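Glutathione S-transferase (Legionella pneumophila subsp. pneumophila str. Philadelphia 1, PDB 3NIV) probably acts as a zeta-class glutathione transferase that isomerises maleylacetoacetate. Local coordinates at residues Y176-R180 and F181-M185. Sequence-based numbering, arbitrary orientation.
Sequences YNAHR and FHFDM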
loop_
_atom_site.group_PDB
_atom_site.type_symbol
_atom_site.label_atom_id
_atom_site.label_comp_id
_atom_site.label_asym_id
_atom_site.label_seq_id
_atom_site.Cartn_x
_atom_site.Cartn_y
_atom_site.Cartn_z
ATOM N N TYR A 176 15.884 4.616 -7.633
ATOM C CA TYR A 176 15.962 5.726 -8.562
ATOM C C TYR A 176 15.700 7.064 -7.847
ATOM O O TYR A 176 16.494 8.004 -7.957
ATOM C CB TYR A 176 14.955 5.493 -9.684
ATOM C CG TYR A 176 14.808 6.623 -10.678
ATOM C CD1 TYR A 176 13.901 7.648 -10.457
ATOM C CD2 TYR A 176 15.541 6.642 -11.856
ATOM C CE1 TYR A 176 13.749 8.668 -11.359
ATOM C CE2 TYR A 176 15.390 7.667 -12.767
ATOM C CZ TYR A 176 14.489 8.672 -12.511
ATOM O OH TYR A 176 14.314 9.700 -13.405
ATOM N N ASN A 177 14.594 7.140 -7.107
ATOM C CA ASN A 177 14.275 8.319 -6.304
ATOM C C ASN A 177 15.386 8.721 -5.348
ATOM O O ASN A 177 15.661 9.905 -5.156
ATOM C CB ASN A 177 13.006 8.070 -5.493
ATOM C CG ASN A 177 11.755 8.266 -6.307
ATOM O OD1 ASN A 177 11.812 8.750 -7.435
ATOM N ND2 ASN A 177 10.610 7.893 -5.743
ATOM N N ALA A 178 16.007 7.721 -4.733
ATOM C CA ALA A 178 17.045 7.949 -3.737
ATOM C C ALA A 178 18.281 8.654 -4.331
ATOM O O ALA A 178 18.800 9.614 -3.754
ATOM C CB ALA A 178 17.429 6.638 -3.078
ATOM N N HIS A 179 18.746 8.176 -5.480
ATOM C CA HIS A 179 19.895 8.793 -6.124
ATOM C C HIS A 179 19.520 10.200 -6.560
ATOM O O HIS A 179 20.255 11.154 -6.330
ATOM C CB HIS A 179 20.370 7.959 -7.319
ATOM C CG HIS A 179 20.915 6.615 -6.938
ATOM N ND1 HIS A 179 21.987 6.461 -6.083
ATOM C CD2 HIS A 179 20.542 5.365 -7.302
ATOM C CE1 HIS A 179 22.248 5.174 -5.935
ATOM N NE2 HIS A 179 21.382 4.488 -6.659
ATOM N N ARG A 180 18.355 10.311 -7.180
ATOM C CA ARG A 180 17.789 11.596 -7.560
ATOM C C ARG A 180 17.795 12.623 -6.420
ATOM O O ARG A 180 17.948 13.817 -6.656
ATOM C CB ARG A 180 16.360 11.397 -8.067
ATOM C CG ARG A 180 15.641 12.686 -8.353
ATOM C CD ARG A 180 14.297 12.440 -9.008
ATOM N NE ARG A 180 13.778 13.654 -9.627
ATOM C CZ ARG A 180 12.487 13.945 -9.742
ATOM N NH1 ARG A 180 11.569 13.111 -9.265
ATOM N NH2 ARG A 180 12.117 15.077 -10.327
ATOM N N PHE A 181 17.614 12.166 -5.187
ATOM C CA PHE A 181 17.658 13.068 -4.045
ATOM C C PHE A 181 18.964 12.879 -3.318
ATOM O O PHE A 181 19.119 13.269 -2.154
ATOM C CB PHE A 181 16.463 12.835 -3.127
ATOM C CG PHE A 181 15.197 13.431 -3.653
ATOM C CD1 PHE A 181 14.496 12.808 -4.676
ATOM C CD2 PHE A 181 14.729 14.639 -3.157
ATOM C CE1 PHE A 181 13.326 13.369 -5.190
ATOM C CE2 PHE A 181 13.562 15.213 -3.661
ATOM C CZ PHE A 181 12.858 14.575 -4.684
ATOM N N HIS A 182 19.900 12.281 -4.053
ATOM C CA HIS A 182 21.265 12.005 -3.606
ATOM C C HIS A 182 21.396 11.486 -2.176
ATOM O O HIS A 182 22.193 11.974 -1.382
ATOM C CB HIS A 182 22.208 13.183 -3.884
ATOM C CG HIS A 182 21.600 14.521 -3.628
ATOM N ND1 HIS A 182 21.723 15.174 -2.421
ATOM C CD2 HIS A 182 20.862 15.332 -4.425
ATOM C CE1 HIS A 182 21.085 16.331 -2.484
ATOM N NE2 HIS A 182 20.555 16.451 -3.689
ATOM N N PHE A 183 20.599 10.475 -1.871
ATOM C CA PHE A 183 20.744 9.737 -0.639
ATOM C C PHE A 183 21.859 8.725 -0.875
ATOM O O PHE A 183 21.963 8.157 -1.957
ATOM C CB PHE A 183 19.417 9.044 -0.324
ATOM C CG PHE A 183 19.457 8.147 0.877
ATOM C CD1 PHE A 183 19.382 8.674 2.161
ATOM C CD2 PHE A 183 19.530 6.770 0.724
ATOM C CE1 PHE A 183 19.389 7.839 3.275
ATOM C CE2 PHE A 183 19.542 5.932 1.834
ATOM C CZ PHE A 183 19.475 6.469 3.111
ATOM N N ASP A 184 22.696 8.499 0.128
ATOM C CA ASP A 184 23.836 7.608 -0.044
ATOM C C ASP A 184 23.477 6.177 0.290
ATOM O O ASP A 184 23.116 5.879 1.417
ATOM C CB ASP A 184 25.014 8.051 0.826
ATOM C CG ASP A 184 26.226 7.145 0.668
ATOM O OD1 ASP A 184 26.480 6.681 -0.467
ATOM O OD2 ASP A 184 26.922 6.889 1.675
HETATM N N MSE A 185 23.626 5.294 -0.690
HETATM C CA MSE A 185 23.193 3.900 -0.575
HETATM C C MSE A 185 24.204 2.952 0.070
HETATM O O MSE A 185 23.943 1.756 0.189
HETATM C CB MSE A 185 22.805 3.353 -1.953
HETATM C CG MSE A 185 21.555 3.989 -2.536
HETATM SE SE MSE A 185 19.950 3.760 -1.410
HETATM C CE MSE A 185 19.641 1.851 -1.705
#
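F183 N reaches back to A178 O and H182 N to H179 O, the bond pair of a Schellman motif that ends helix 166-180. The positive phi of H182 (42°) identifies it as the C-prime residue, after F181 has left helical backbone angles. The two bonds differ in quality. The 6→1 bond from F183 N to A178 O measures 2.7 Å and is nearly straight at the hydrogen, 171°. H182 N lies 2.6 Å from H179 O but stands above the carbonyl plane instead of on a lone pair, and the bond is bent at the hydrogen. F181 N keeps the last i to i-4 helical bond, 3.0 Å to N177 O, with a second, weak interaction with A178 O. The amides of F181, H182 and F183 are thus all paired with carbonyls of the last turn, and A178 O receives two of these donors.

Side chains also meet round the turn. With CG anti to the carbonyl carbon, chi1 -77°, the F181 ring folds back along the helix end, bringing CD1 to 3.2 Å from N177 O, which lies in the ring plane at its edge. The extended R180 chain runs beside this ring in the same direction, its CD 4.0 Å from F181 CE1. Outside the turn, Y134 stacks on F181 and H135 NE2 hydrogen-bonds to F181 O, while the buried amide of N177 gives ND2 to T12 OG1. These contacts join the helix end to helix 127-149 and to the thioredoxin-like N-terminal domain. A178 CB sits 4.2 Å from F183 CB, and F142 touches both side chains. Farther along, selenomethionine M185 bends at chi2 and chi3 and crosses H179 at about a right angle, CG meeting imidazole CE1 at 3.7 Å.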